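Local coordinates for CurF (Lyngbya majuscula, PDB 5DP2), which probably forms the cyclopropane ring of curacin A, as an NADP-binding enoyl reductase-like domain of the polyketide synthase pathway, at residues L311-A324 with H330-P342. Sequence-based numbering, arbitrary orientation. Where two conformers were deposited one is given.
Sequences LPYKVFPSEDVVEA and HSKHIGKIVVTMP. With NAP (NADP nicotinamide-adenine-dinucleotide phosphate), chain B.
Phe316 lays its ring beside Ile337, and Ile337 CG2 approaches Phe316 CD1 obliquely at 3.6 Å. With CG anti to the carbonyl carbon, beside the backbone N (chi1 -70°), the ring is brought to the helix, where Ala324 CA covers the centre of one face, 3.7 Å above its plane; His327 meets it edge-to-face. Ala324 suits its place because a lone methyl lets the helix come close: its CB touches Val339 CG2 at 3.8 Å and also reaches Ile337. The branched Val339 serves two neighbours, as its other methyl, CG1, lies 3.6 Å from Ser318 CA.

On the other sheet face, the side chains of Val315 and Thr340 cross at about a right angle, CG1 of Val315 3.7 Å from CG2 of Thr340. Tyr313 offers only its CB to Val338; its ring rests on Val134 and Glu135 of helix 133-136. Lys336 NZ forms a salt bridge with Glu83. Five backbone hydrogen bonds join the parallel strands; the straightest, Val338 N to Lys314 O, measures 2.9 Å at 175°. Gly335, just before the strand, has positive phi (89°), and a CB there would run into Pro312 O.

His333 NE2 donates to O1A of the NADP (2.8 Å) and Ser331 OG to its O3X (2.6 Å), gripping diphosphate and 2'-phosphate. Strand 313-317, helix 321-329 and strand 336-340 make a beta-alpha-beta unit whose helix-to-strand connection lines the cofactor pocket of this medium-chain dehydrogenase/reductase-type enoyl reductase.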
# COMPACT_ATOMS: atom_id res chain seq x y z
N LEU A 311 -4.29 0.42 -10.68
CA LEU A 311 -5.17 -0.62 -10.12
C LEU A 311 -6.61 -0.34 -10.46
O LEU A 311 -7.00 0.81 -10.65
CB LEU A 311 -5.01 -0.69 -8.60
CG LEU A 311 -3.61 -0.92 -8.07
CD1 LEU A 311 -3.66 -1.05 -6.56
CD2 LEU A 311 -2.94 -2.12 -8.75
N PRO A 312 -7.46 -1.39 -10.45
CA PRO A 312 -8.91 -1.16 -10.38
C PRO A 312 -9.21 -0.26 -9.18
O PRO A 312 -8.52 -0.36 -8.15
CB PRO A 312 -9.50 -2.57 -10.19
CG PRO A 312 -8.44 -3.47 -10.73
CD PRO A 312 -7.16 -2.82 -10.34
N TYR A 313 -10.22 0.57 -9.32
CA TYR A 313 -10.53 1.50 -8.23
C TYR A 313 -12.03 1.78 -8.16
O TYR A 313 -12.78 1.57 -9.10
CB TYR A 313 -9.74 2.81 -8.35
CG TYR A 313 -10.04 3.62 -9.60
CD1 TYR A 313 -11.19 4.42 -9.68
CD2 TYR A 313 -9.22 3.54 -10.72
CE1 TYR A 313 -11.49 5.13 -10.83
CE2 TYR A 313 -9.49 4.27 -11.87
CZ TYR A 313 -10.63 5.06 -11.92
OH TYR A 313 -10.93 5.76 -13.07
N LYS A 314 -12.42 2.30 -7.00
CA LYS A 314 -13.74 2.84 -6.76
C LYS A 314 -13.58 4.21 -6.09
O LYS A 314 -12.82 4.32 -5.10
CB LYS A 314 -14.58 1.92 -5.88
CG LYS A 314 -16.00 2.48 -5.70
CD LYS A 314 -16.93 1.56 -4.94
CE LYS A 314 -18.24 2.23 -4.63
NZ LYS A 314 -19.07 2.32 -5.85
N VAL A 315 -14.26 5.21 -6.63
CA VAL A 315 -14.14 6.58 -6.13
C VAL A 315 -15.28 6.90 -5.15
O VAL A 315 -16.45 6.54 -5.38
CB VAL A 315 -14.17 7.59 -7.28
CG1 VAL A 315 -14.25 9.04 -6.79
CG2 VAL A 315 -12.97 7.43 -8.17
N PHE A 316 -14.92 7.59 -4.06
CA PHE A 316 -15.85 8.20 -3.14
C PHE A 316 -15.53 9.68 -3.03
O PHE A 316 -14.35 10.04 -2.92
CB PHE A 316 -15.72 7.59 -1.73
CG PHE A 316 -16.19 6.17 -1.62
CD1 PHE A 316 -15.42 5.12 -2.07
CD2 PHE A 316 -17.39 5.86 -1.01
CE1 PHE A 316 -15.85 3.81 -1.97
CE2 PHE A 316 -17.84 4.55 -0.93
CZ PHE A 316 -17.06 3.52 -1.40
N PRO A 317 -16.54 10.55 -3.01
CA PRO A 317 -16.25 11.96 -2.71
C PRO A 317 -15.86 12.11 -1.24
O PRO A 317 -16.22 11.31 -0.39
CB PRO A 317 -17.59 12.64 -3.02
CG PRO A 317 -18.60 11.58 -2.66
CD PRO A 317 -17.98 10.29 -3.14
N SER A 318 -15.17 13.22 -0.93
CA SER A 318 -14.70 13.46 0.42
C SER A 318 -15.81 13.47 1.47
O SER A 318 -15.57 13.02 2.61
CB SER A 318 -13.95 14.79 0.49
OG SER A 318 -14.79 15.88 0.11
N GLU A 319 -17.01 13.92 1.11
CA GLU A 319 -18.09 13.92 2.09
C GLU A 319 -18.51 12.50 2.51
O GLU A 319 -19.12 12.35 3.56
CB GLU A 319 -19.30 14.73 1.62
CG GLU A 319 -20.05 14.20 0.40
CD GLU A 319 -19.56 14.70 -0.96
OE1 GLU A 319 -18.41 15.21 -1.07
OE2 GLU A 319 -20.34 14.56 -1.94
N ASP A 320 -18.16 11.51 1.70
CA ASP A 320 -18.47 10.11 1.97
C ASP A 320 -17.26 9.34 2.48
O ASP A 320 -17.19 8.12 2.31
CB ASP A 320 -19.03 9.45 0.71
CG ASP A 320 -20.33 10.04 0.26
OD1 ASP A 320 -21.01 10.68 1.08
OD2 ASP A 320 -20.68 9.86 -0.91
N VAL A 321 -16.32 10.02 3.14
CA VAL A 321 -15.11 9.36 3.60
C VAL A 321 -15.39 8.22 4.59
O VAL A 321 -14.67 7.22 4.56
CB VAL A 321 -14.11 10.41 4.17
CG1 VAL A 321 -14.64 11.10 5.43
CG2 VAL A 321 -12.75 9.80 4.40
N VAL A 322 -16.40 8.34 5.45
CA VAL A 322 -16.69 7.23 6.36
C VAL A 322 -17.07 5.97 5.56
O VAL A 322 -16.58 4.87 5.85
CB VAL A 322 -17.80 7.62 7.37
CG1 VAL A 322 -18.26 6.40 8.16
CG2 VAL A 322 -17.30 8.70 8.32
N GLU A 323 -17.95 6.14 4.58
CA GLU A 323 -18.33 5.02 3.73
C GLU A 323 -17.14 4.46 2.93
O GLU A 323 -17.09 3.25 2.67
CB GLU A 323 -19.47 5.38 2.81
CG GLU A 323 -20.78 5.56 3.58
CD GLU A 323 -21.16 4.38 4.49
OE1 GLU A 323 -21.03 3.20 4.09
OE2 GLU A 323 -21.62 4.62 5.62
N ALA A 324 -16.19 5.32 2.53
CA ALA A 324 -15.00 4.84 1.84
C ALA A 324 -14.18 3.90 2.75
O ALA A 324 -13.74 2.83 2.36
CB ALA A 324 -14.15 6.02 1.40
N HIS A 330 -15.14 -3.67 5.22
CA HIS A 330 -16.02 -4.79 4.84
C HIS A 330 -15.53 -5.54 3.61
O HIS A 330 -16.16 -6.50 3.18
CB HIS A 330 -17.45 -4.29 4.64
CG HIS A 330 -18.10 -3.78 5.88
ND1 HIS A 330 -17.85 -4.31 7.13
CD2 HIS A 330 -18.97 -2.77 6.06
CE1 HIS A 330 -18.54 -3.63 8.03
NE2 HIS A 330 -19.24 -2.71 7.40
N SER A 331 -14.39 -5.10 3.06
CA SER A 331 -13.70 -5.76 1.98
C SER A 331 -14.57 -5.95 0.76
O SER A 331 -14.67 -7.06 0.22
CB SER A 331 -13.12 -7.07 2.44
OG SER A 331 -11.98 -7.30 1.67
N LYS A 332 -15.23 -4.88 0.36
CA LYS A 332 -16.16 -4.88 -0.76
C LYS A 332 -15.50 -4.65 -2.10
O LYS A 332 -16.19 -4.55 -3.11
CB LYS A 332 -17.24 -3.81 -0.53
CG LYS A 332 -18.08 -4.03 0.70
CD LYS A 332 -19.11 -2.92 0.83
CE LYS A 332 -20.15 -3.19 1.87
NZ LYS A 332 -21.24 -2.19 1.82
N HIS A 333 -14.18 -4.58 -2.10
CA HIS A 333 -13.42 -4.00 -3.21
C HIS A 333 -12.57 -5.00 -3.99
O HIS A 333 -12.25 -6.09 -3.56
CB HIS A 333 -12.49 -2.93 -2.63
CG HIS A 333 -11.45 -3.51 -1.74
ND1 HIS A 333 -11.75 -4.36 -0.69
CD2 HIS A 333 -10.10 -3.41 -1.79
CE1 HIS A 333 -10.62 -4.75 -0.14
NE2 HIS A 333 -9.60 -4.18 -0.78
N ILE A 334 -12.16 -4.53 -5.18
CA ILE A 334 -11.02 -5.06 -5.91
C ILE A 334 -10.09 -3.86 -6.16
O ILE A 334 -10.54 -2.86 -6.75
CB ILE A 334 -11.41 -5.66 -7.27
CG1 ILE A 334 -12.48 -6.74 -7.13
CG2 ILE A 334 -10.16 -6.14 -8.02
CD1 ILE A 334 -11.97 -8.01 -6.54
N GLY A 335 -8.84 -3.93 -5.73
CA GLY A 335 -7.91 -2.83 -6.00
C GLY A 335 -7.93 -1.77 -4.91
O GLY A 335 -7.69 -2.09 -3.72
N LYS A 336 -8.19 -0.53 -5.30
CA LYS A 336 -8.01 0.63 -4.44
C LYS A 336 -9.35 1.38 -4.22
O LYS A 336 -10.16 1.49 -5.14
CB LYS A 336 -6.96 1.59 -5.05
CG LYS A 336 -6.16 2.43 -4.03
CD LYS A 336 -5.06 1.63 -3.35
CE LYS A 336 -4.31 2.44 -2.28
NZ LYS A 336 -3.17 1.69 -1.66
N ILE A 337 -9.49 1.97 -3.03
CA ILE A 337 -10.58 2.89 -2.76
C ILE A 337 -9.98 4.29 -2.71
O ILE A 337 -9.06 4.54 -1.93
CB ILE A 337 -11.28 2.47 -1.48
CG1 ILE A 337 -11.82 1.04 -1.65
CG2 ILE A 337 -12.37 3.48 -1.14
CD1 ILE A 337 -12.00 0.34 -0.33
N VAL A 338 -10.47 5.14 -3.61
CA VAL A 338 -9.88 6.48 -3.80
C VAL A 338 -10.91 7.54 -3.44
O VAL A 338 -12.02 7.52 -3.92
CB VAL A 338 -9.41 6.67 -5.27
CG1 VAL A 338 -8.85 8.06 -5.49
CG2 VAL A 338 -8.37 5.61 -5.65
N VAL A 339 -10.48 8.51 -2.60
CA VAL A 339 -11.34 9.62 -2.19
C VAL A 339 -10.91 10.88 -2.96
O VAL A 339 -9.72 11.23 -2.99
CB VAL A 339 -11.24 9.83 -0.66
CG1 VAL A 339 -12.05 11.04 -0.22
CG2 VAL A 339 -11.72 8.56 0.05
N THR A 340 -11.85 11.56 -3.59
CA THR A 340 -11.56 12.81 -4.27
C THR A 340 -11.81 13.98 -3.34
O THR A 340 -12.77 14.01 -2.56
CB THR A 340 -12.38 12.96 -5.56
OG1 THR A 340 -13.76 12.79 -5.28
CG2 THR A 340 -11.92 11.95 -6.59
N MET A 341 -10.97 14.99 -3.47
CA MET A 341 -11.19 16.20 -2.68
C MET A 341 -12.02 17.26 -3.46
O MET A 341 -12.02 17.24 -4.70
CB MET A 341 -9.86 16.71 -2.19
CG MET A 341 -9.18 15.74 -1.24
SD MET A 341 -10.08 15.50 0.32
CE MET A 341 -9.62 17.02 1.17
N PRO A 342 -12.77 18.15 -2.77
CA PRO A 342 -13.45 19.21 -3.52
C PRO A 342 -12.52 20.07 -4.38
O PRO A 342 -11.38 20.34 -3.98
CB PRO A 342 -14.04 20.10 -2.43
CG PRO A 342 -14.08 19.28 -1.19
CD PRO A 342 -13.02 18.24 -1.32
PA NAP B . -6.18 -4.59 0.96
O1A NAP B . -6.85 -3.83 -0.13
O2A NAP B . -5.30 -5.74 0.63
O5B NAP B . -7.34 -5.04 1.98
C5B NAP B . -7.11 -6.06 2.96
C4B NAP B . -7.10 -7.45 2.37
O4B NAP B . -7.05 -8.38 3.44
C3B NAP B . -8.29 -7.77 1.53
O3B NAP B . -7.84 -7.99 0.19
C2B NAP B . -8.90 -9.05 2.14
O2B NAP B . -9.22 -10.10 1.28
C1B NAP B . -7.79 -9.55 3.04
N9A NAP B . -8.24 -10.17 4.28
C8A NAP B . -8.55 -9.53 5.46
N7A NAP B . -8.93 -10.43 6.40
C5A NAP B . -8.85 -11.63 5.82
C6A NAP B . -9.10 -12.97 6.26
N6A NAP B . -9.51 -13.20 7.52
N1A NAP B . -8.91 -13.96 5.39
C2A NAP B . -8.50 -13.69 4.15
N3A NAP B . -8.23 -12.49 3.63
C4A NAP B . -8.43 -11.48 4.46
O3 NAP B . -5.35 -3.58 1.89
PN NAP B . -3.91 -2.91 1.63
O1N NAP B . -3.99 -1.52 2.14
O2N NAP B . -3.47 -3.14 0.22
O5D NAP B . -3.02 -3.72 2.63
C5D NAP B . -2.80 -5.12 2.39
C4D NAP B . -2.24 -5.79 3.67
O4D NAP B . -0.87 -5.52 3.74
C3D NAP B . -2.83 -5.26 4.98
O3D NAP B . -2.77 -6.31 5.95
C2D NAP B . -1.91 -4.12 5.32
O2D NAP B . -1.93 -3.86 6.73
C1D NAP B . -0.59 -4.63 4.83
N1N NAP B . 0.42 -3.69 4.28
C2N NAP B . 1.67 -3.69 4.79
C3N NAP B . 2.67 -2.84 4.30
C7N NAP B . 4.03 -2.88 4.90
O7N NAP B . 4.77 -1.98 4.56
N7N NAP B . 4.36 -3.90 5.74
C4N NAP B . 2.36 -1.96 3.26
C5N NAP B . 1.07 -1.98 2.75
C6N NAP B . 0.10 -2.86 3.27
P2B NAP B . -10.49 -10.13 0.32
O1X NAP B . -10.25 -9.07 -0.75
O2X NAP B . -10.47 -11.53 -0.22
O3X NAP B . -11.70 -9.81 1.17